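Local coordinates for hypothetical conserved protein TTC0263 (Thermus thermophilus, PDB 2PL2) that is of unknown function but, as a tetratricopeptide-repeat protein built almost wholly of paired helices, probably serves as a scaffold for binding other proteins, at residues Glu133-Leu145 with Ile153-Arg166. Residues are numbered along the deposited sequence; the frame is centred on the assembly and turned at random.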
loop_
_atom_site.group_PDB
_atom_site.type_symbol
_atom_site.label_atom_id
_atom_site.label_comp_id
_atom_site.label_asym_id
_atom_site.label_seq_id
_atom_site.Cartn_x
_atom_site.Cartn_y
_atom_site.Cartn_z
ATOM N N GLU A 133 1.611 -22.950 4.400
ATOM C CA GLU A 133 1.283 -24.207 3.738
ATOM C C GLU A 133 1.817 -24.185 2.314
ATOM O O GLU A 133 1.061 -24.217 1.339
ATOM C CB GLU A 133 -0.224 -24.438 3.737
ATOM C CG GLU A 133 -0.786 -24.846 5.088
ATOM C CD GLU A 133 -2.266 -25.145 5.019
ATOM O OE1 GLU A 133 -3.054 -24.213 4.730
ATOM O OE2 GLU A 133 -2.639 -26.317 5.241
ATOM N N ARG A 134 3.143 -24.104 2.228
ATOM C CA ARG A 134 3.884 -24.070 0.971
ATOM C C ARG A 134 3.328 -25.060 -0.035
ATOM O O ARG A 134 3.062 -24.713 -1.186
ATOM C CB ARG A 134 5.357 -24.380 1.250
ATOM C CG ARG A 134 5.581 -25.674 2.033
ATOM C CD ARG A 134 7.042 -25.864 2.446
ATOM N NE ARG A 134 7.483 -24.837 3.390
ATOM C CZ ARG A 134 7.018 -24.708 4.631
ATOM N NH1 ARG A 134 6.095 -25.544 5.089
ATOM N NH2 ARG A 134 7.472 -23.742 5.417
ATOM N N ASP A 135 3.150 -26.291 0.426
ATOM C CA ASP A 135 2.633 -27.389 -0.378
ATOM C C ASP A 135 1.332 -27.072 -1.113
ATOM O O ASP A 135 1.265 -27.166 -2.343
ATOM C CB ASP A 135 2.425 -28.605 0.521
ATOM C CG ASP A 135 1.921 -28.225 1.910
ATOM O OD1 ASP A 135 2.713 -27.639 2.682
ATOM O OD2 ASP A 135 0.740 -28.505 2.230
ATOM N N LYS A 136 0.300 -26.698 -0.358
ATOM C CA LYS A 136 -1.006 -26.392 -0.943
ATOM C C LYS A 136 -0.975 -25.138 -1.808
ATOM O O LYS A 136 -1.730 -25.027 -2.781
ATOM C CB LYS A 136 -2.068 -26.218 0.157
ATOM C CG LYS A 136 -2.405 -27.465 0.967
ATOM C CD LYS A 136 -3.757 -27.272 1.668
ATOM C CE LYS A 136 -4.114 -28.409 2.615
ATOM N NZ LYS A 136 -3.266 -28.397 3.839
ATOM N N ALA A 137 -0.108 -24.198 -1.432
ATOM C CA ALA A 137 0.041 -22.940 -2.157
ATOM C C ALA A 137 0.484 -23.151 -3.606
ATOM O O ALA A 137 -0.072 -22.550 -4.527
ATOM C CB ALA A 137 1.029 -22.044 -1.434
ATOM N N GLU A 138 1.464 -24.028 -3.800
ATOM C CA GLU A 138 1.999 -24.313 -5.131
ATOM C C GLU A 138 0.946 -24.924 -6.055
ATOM O O GLU A 138 0.766 -24.495 -7.200
ATOM C CB GLU A 138 3.215 -25.244 -5.007
ATOM C CG GLU A 138 3.800 -25.717 -6.341
ATOM C CD GLU A 138 5.093 -26.510 -6.180
ATOM O OE1 GLU A 138 5.704 -26.850 -7.215
ATOM O OE2 GLU A 138 5.500 -26.793 -5.032
ATOM N N ALA A 139 0.246 -25.923 -5.541
ATOM C CA ALA A 139 -0.810 -26.595 -6.285
ATOM C C ALA A 139 -1.897 -25.601 -6.721
ATOM O O ALA A 139 -2.369 -25.643 -7.861
ATOM C CB ALA A 139 -1.419 -27.696 -5.424
ATOM N N SER A 140 -2.293 -24.703 -5.816
ATOM C CA SER A 140 -3.317 -23.709 -6.124
ATOM C C SER A 140 -2.794 -22.735 -7.162
ATOM O O SER A 140 -3.501 -22.388 -8.111
ATOM C CB SER A 140 -3.707 -22.937 -4.866
ATOM O OG SER A 140 -3.884 -23.814 -3.775
ATOM N N LEU A 141 -1.556 -22.283 -6.975
ATOM C CA LEU A 141 -0.956 -21.355 -7.924
ATOM C C LEU A 141 -0.778 -22.017 -9.283
ATOM O O LEU A 141 -1.093 -21.425 -10.318
ATOM C CB LEU A 141 0.376 -20.830 -7.392
ATOM C CG LEU A 141 0.208 -19.905 -6.182
ATOM C CD1 LEU A 141 1.543 -19.254 -5.829
ATOM C CD2 LEU A 141 -0.827 -18.832 -6.493
ATOM N N LYS A 142 -0.284 -23.252 -9.283
ATOM C CA LYS A 142 -0.114 -23.974 -10.535
ATOM C C LYS A 142 -1.489 -24.112 -11.148
ATOM O O LYS A 142 -1.660 -23.983 -12.362
ATOM C CB LYS A 142 0.515 -25.346 -10.289
ATOM C CG LYS A 142 1.974 -25.231 -9.919
ATOM C CD LYS A 142 2.723 -26.538 -9.991
ATOM C CE LYS A 142 4.208 -26.284 -9.747
ATOM N NZ LYS A 142 5.051 -27.517 -9.796
ATOM N N GLN A 143 -2.476 -24.348 -10.292
ATOM C CA GLN A 143 -3.850 -24.477 -10.747
ATOM C C GLN A 143 -4.220 -23.155 -11.404
ATOM O O GLN A 143 -4.696 -23.125 -12.537
ATOM C CB GLN A 143 -4.776 -24.757 -9.559
ATOM C CG GLN A 143 -5.819 -25.826 -9.804
ATOM C CD GLN A 143 -6.655 -25.562 -11.042
ATOM O OE1 GLN A 143 -6.140 -25.579 -12.167
ATOM N NE2 GLN A 143 -7.955 -25.331 -10.848
ATOM N N ALA A 144 -3.967 -22.059 -10.691
ATOM C CA ALA A 144 -4.258 -20.717 -11.198
ATOM C C ALA A 144 -3.647 -20.534 -12.576
ATOM O O ALA A 144 -4.316 -20.110 -13.510
ATOM C CB ALA A 144 -3.702 -19.659 -10.244
ATOM N N LEU A 145 -2.366 -20.867 -12.677
ATOM C CA LEU A 145 -1.589 -20.760 -13.914
ATOM C C LEU A 145 -2.162 -21.607 -15.042
ATOM O O LEU A 145 -2.225 -21.169 -16.181
ATOM C CB LEU A 145 -0.151 -21.180 -13.622
ATOM C CG LEU A 145 1.013 -20.634 -14.439
ATOM C CD1 LEU A 145 0.949 -19.117 -14.552
ATOM C CD2 LEU A 145 2.287 -21.062 -13.749
ATOM N N ILE A 153 0.619 -14.069 -12.198
ATOM C CA ILE A 153 0.672 -15.351 -11.512
ATOM C C ILE A 153 2.085 -15.924 -11.503
ATOM O O ILE A 153 2.515 -16.471 -10.482
ATOM C CB ILE A 153 -0.317 -16.393 -12.125
ATOM C CG1 ILE A 153 -1.737 -15.800 -12.269
ATOM C CG2 ILE A 153 -0.364 -17.637 -11.233
ATOM C CD1 ILE A 153 -2.415 -15.568 -10.905
ATOM N N ARG A 154 2.815 -15.807 -12.617
ATOM C CA ARG A 154 4.193 -16.309 -12.634
ATOM C C ARG A 154 4.937 -15.656 -11.461
ATOM O O ARG A 154 5.761 -16.307 -10.819
ATOM C CB ARG A 154 4.932 -15.962 -13.934
ATOM C CG ARG A 154 4.184 -16.175 -15.249
ATOM C CD ARG A 154 3.791 -17.617 -15.585
ATOM N NE ARG A 154 4.788 -18.610 -15.204
ATOM C CZ ARG A 154 5.080 -19.697 -15.913
ATOM N NH1 ARG A 154 4.474 -19.939 -17.066
ATOM N NH2 ARG A 154 5.944 -20.572 -15.430
ATOM N N SER A 155 4.630 -14.383 -11.179
ATOM C CA SER A 155 5.270 -13.652 -10.067
ATOM C C SER A 155 4.919 -14.218 -8.689
ATOM O O SER A 155 5.774 -14.335 -7.814
ATOM C CB SER A 155 4.875 -12.181 -10.084
ATOM O OG SER A 155 4.868 -11.688 -11.400
ATOM N N ALA A 156 3.649 -14.551 -8.484
ATOM C CA ALA A 156 3.236 -15.122 -7.203
ATOM C C ALA A 156 4.008 -16.421 -7.013
ATOM O O ALA A 156 4.590 -16.672 -5.938
ATOM C CB ALA A 156 1.744 -15.387 -7.202
ATOM N N LEU A 157 4.004 -17.241 -8.064
ATOM C CA LEU A 157 4.722 -18.512 -8.063
ATOM C C LEU A 157 6.172 -18.251 -7.665
ATOM O O LEU A 157 6.734 -18.948 -6.818
ATOM C CB LEU A 157 4.692 -19.136 -9.458
ATOM C CG LEU A 157 4.079 -20.534 -9.559
ATOM C CD1 LEU A 157 4.206 -21.054 -11.004
ATOM C CD2 LEU A 157 4.791 -21.479 -8.580
ATOM N N ALA A 158 6.768 -17.233 -8.284
ATOM C CA ALA A 158 8.150 -16.845 -8.001
ATOM C C ALA A 158 8.272 -16.601 -6.522
ATOM O O ALA A 158 9.132 -17.181 -5.852
ATOM C CB ALA A 158 8.515 -15.573 -8.773
ATOM N N GLU A 159 7.399 -15.725 -6.028
ATOM C CA GLU A 159 7.335 -15.370 -4.612
ATOM C C GLU A 159 7.230 -16.582 -3.718
ATOM O O GLU A 159 7.927 -16.658 -2.713
ATOM C CB GLU A 159 6.154 -14.436 -4.351
ATOM C CG GLU A 159 6.498 -12.980 -4.550
ATOM C CD GLU A 159 7.568 -12.520 -3.581
ATOM O OE1 GLU A 159 7.301 -12.538 -2.364
ATOM O OE2 GLU A 159 8.669 -12.145 -4.035
ATOM N N LEU A 160 6.355 -17.523 -4.062
ATOM C CA LEU A 160 6.232 -18.742 -3.252
ATOM C C LEU A 160 7.525 -19.578 -3.293
ATOM O O LEU A 160 7.798 -20.351 -2.382
ATOM C CB LEU A 160 5.058 -19.601 -3.727
ATOM C CG LEU A 160 4.903 -20.954 -3.016
ATOM C CD1 LEU A 160 4.726 -20.759 -1.510
ATOM C CD2 LEU A 160 3.735 -21.715 -3.624
ATOM N N TYR A 161 8.324 -19.419 -4.348
ATOM C CA TYR A 161 9.575 -20.163 -4.449
ATOM C C TYR A 161 10.664 -19.554 -3.584
ATOM O O TYR A 161 11.545 -20.267 -3.082
ATOM C CB TYR A 161 10.034 -20.257 -5.900
ATOM C CG TYR A 161 9.226 -21.249 -6.687
ATOM C CD1 TYR A 161 8.773 -22.415 -6.086
ATOM C CD2 TYR A 161 8.914 -21.032 -8.023
ATOM C CE1 TYR A 161 8.030 -23.337 -6.782
ATOM C CE2 TYR A 161 8.164 -21.960 -8.741
ATOM C CZ TYR A 161 7.725 -23.112 -8.102
ATOM O OH TYR A 161 6.963 -24.038 -8.758
ATOM N N LEU A 162 10.608 -18.239 -3.402
ATOM C CA LEU A 162 11.584 -17.579 -2.546
ATOM C C LEU A 162 11.283 -17.971 -1.103
ATOM O O LEU A 162 12.192 -18.171 -0.298
ATOM C CB LEU A 162 11.527 -16.060 -2.727
ATOM C CG LEU A 162 12.228 -15.585 -4.005
ATOM C CD1 LEU A 162 12.159 -14.083 -4.127
ATOM C CD2 LEU A 162 13.673 -16.040 -3.969
ATOM N N SER A 163 9.998 -18.112 -0.795
ATOM C CA SER A 163 9.556 -18.498 0.543
ATOM C C SER A 163 9.956 -19.944 0.845
ATOM O O SER A 163 10.341 -20.269 1.970
ATOM C CB SER A 163 8.035 -18.373 0.662
ATOM O OG SER A 163 7.386 -19.459 0.018
ATOM N N MET A 164 9.848 -20.806 -0.167
ATOM C CA MET A 164 10.197 -22.216 -0.026
ATOM C C MET A 164 11.704 -22.446 -0.115
ATOM O O MET A 164 12.209 -23.484 0.321
ATOM C CB MET A 164 9.496 -23.059 -1.104
ATOM C CG MET A 164 7.992 -23.151 -0.962
ATOM S SD MET A 164 7.235 -24.219 -2.188
ATOM C CE MET A 164 6.987 -23.114 -3.453
ATOM N N GLY A 165 12.423 -21.484 -0.686
ATOM C CA GLY A 165 13.860 -21.632 -0.805
ATOM C C GLY A 165 14.284 -22.130 -2.173
ATOM O O GLY A 165 15.459 -22.451 -2.380
ATOM N N ARG A 166 13.329 -22.213 -3.100
ATOM C CA ARG A 166 13.617 -22.653 -4.464
ATOM C C ARG A 166 14.017 -21.441 -5.305
ATOM O O ARG A 166 13.297 -21.033 -6.214
ATOM C CB ARG A 166 12.388 -23.312 -5.083
ATOM C CG ARG A 166 11.887 -24.559 -4.368
ATOM C CD ARG A 166 10.718 -25.147 -5.147
ATOM N NE ARG A 166 10.158 -26.344 -4.537
ATOM C CZ ARG A 166 9.210 -27.085 -5.102
ATOM N NH1 ARG A 166 8.725 -26.742 -6.287
ATOM N NH2 ARG A 166 8.747 -28.165 -4.486
#
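Leu141 and Leu160 meet in the middle of this helix pair, CD1 of Leu141 lying 4.0 Å from CD2 of Leu160, on the tightly packed apolar side. The same Leu160 CD2 presses onto the backbone of the facing helix, 3.2 Å from Glu138 N, with Ala137 CB beside it at 3.5 Å. CD1 of Leu141 also rests over the backbone between Ala156 and Leu157. Toward the connecting turn, Leu145 divides its two methyls: CD1 sits against Ile153 CB at 3.9 Å, while CD2 meets Leu157 CD1 and lies over the centre of one face of the Arg154 guanidinium. That guanidinium is held in place by Asp149 and Gln173.

The other flank is polar and looser. The extended chain of Glu138 (chi1 175°) carries OE1 to a junction of three partners. Lys142 NZ grips it firmly at 2.7 Å, on the anti side of the carboxylate. Arg166 NH1 completes the salt-bridge network at 3.2 Å, though its hydrogen bond is weak, and the bond from Tyr161 OH is weak and long at 3.4 Å. Carboxylate and guanidinium planes stand 83° apart, hence no two-pronged pairing. At the far end, exposed Arg134 merely lays its CB against Met164 CG.

The axes of segments 134-145 and 153-164 come within 9.7 Å and run antiparallel at 164°; the full helices, 134-147 and 151-164, form the helix-turn-helix hairpin characteristic of tetratricopeptide repeats.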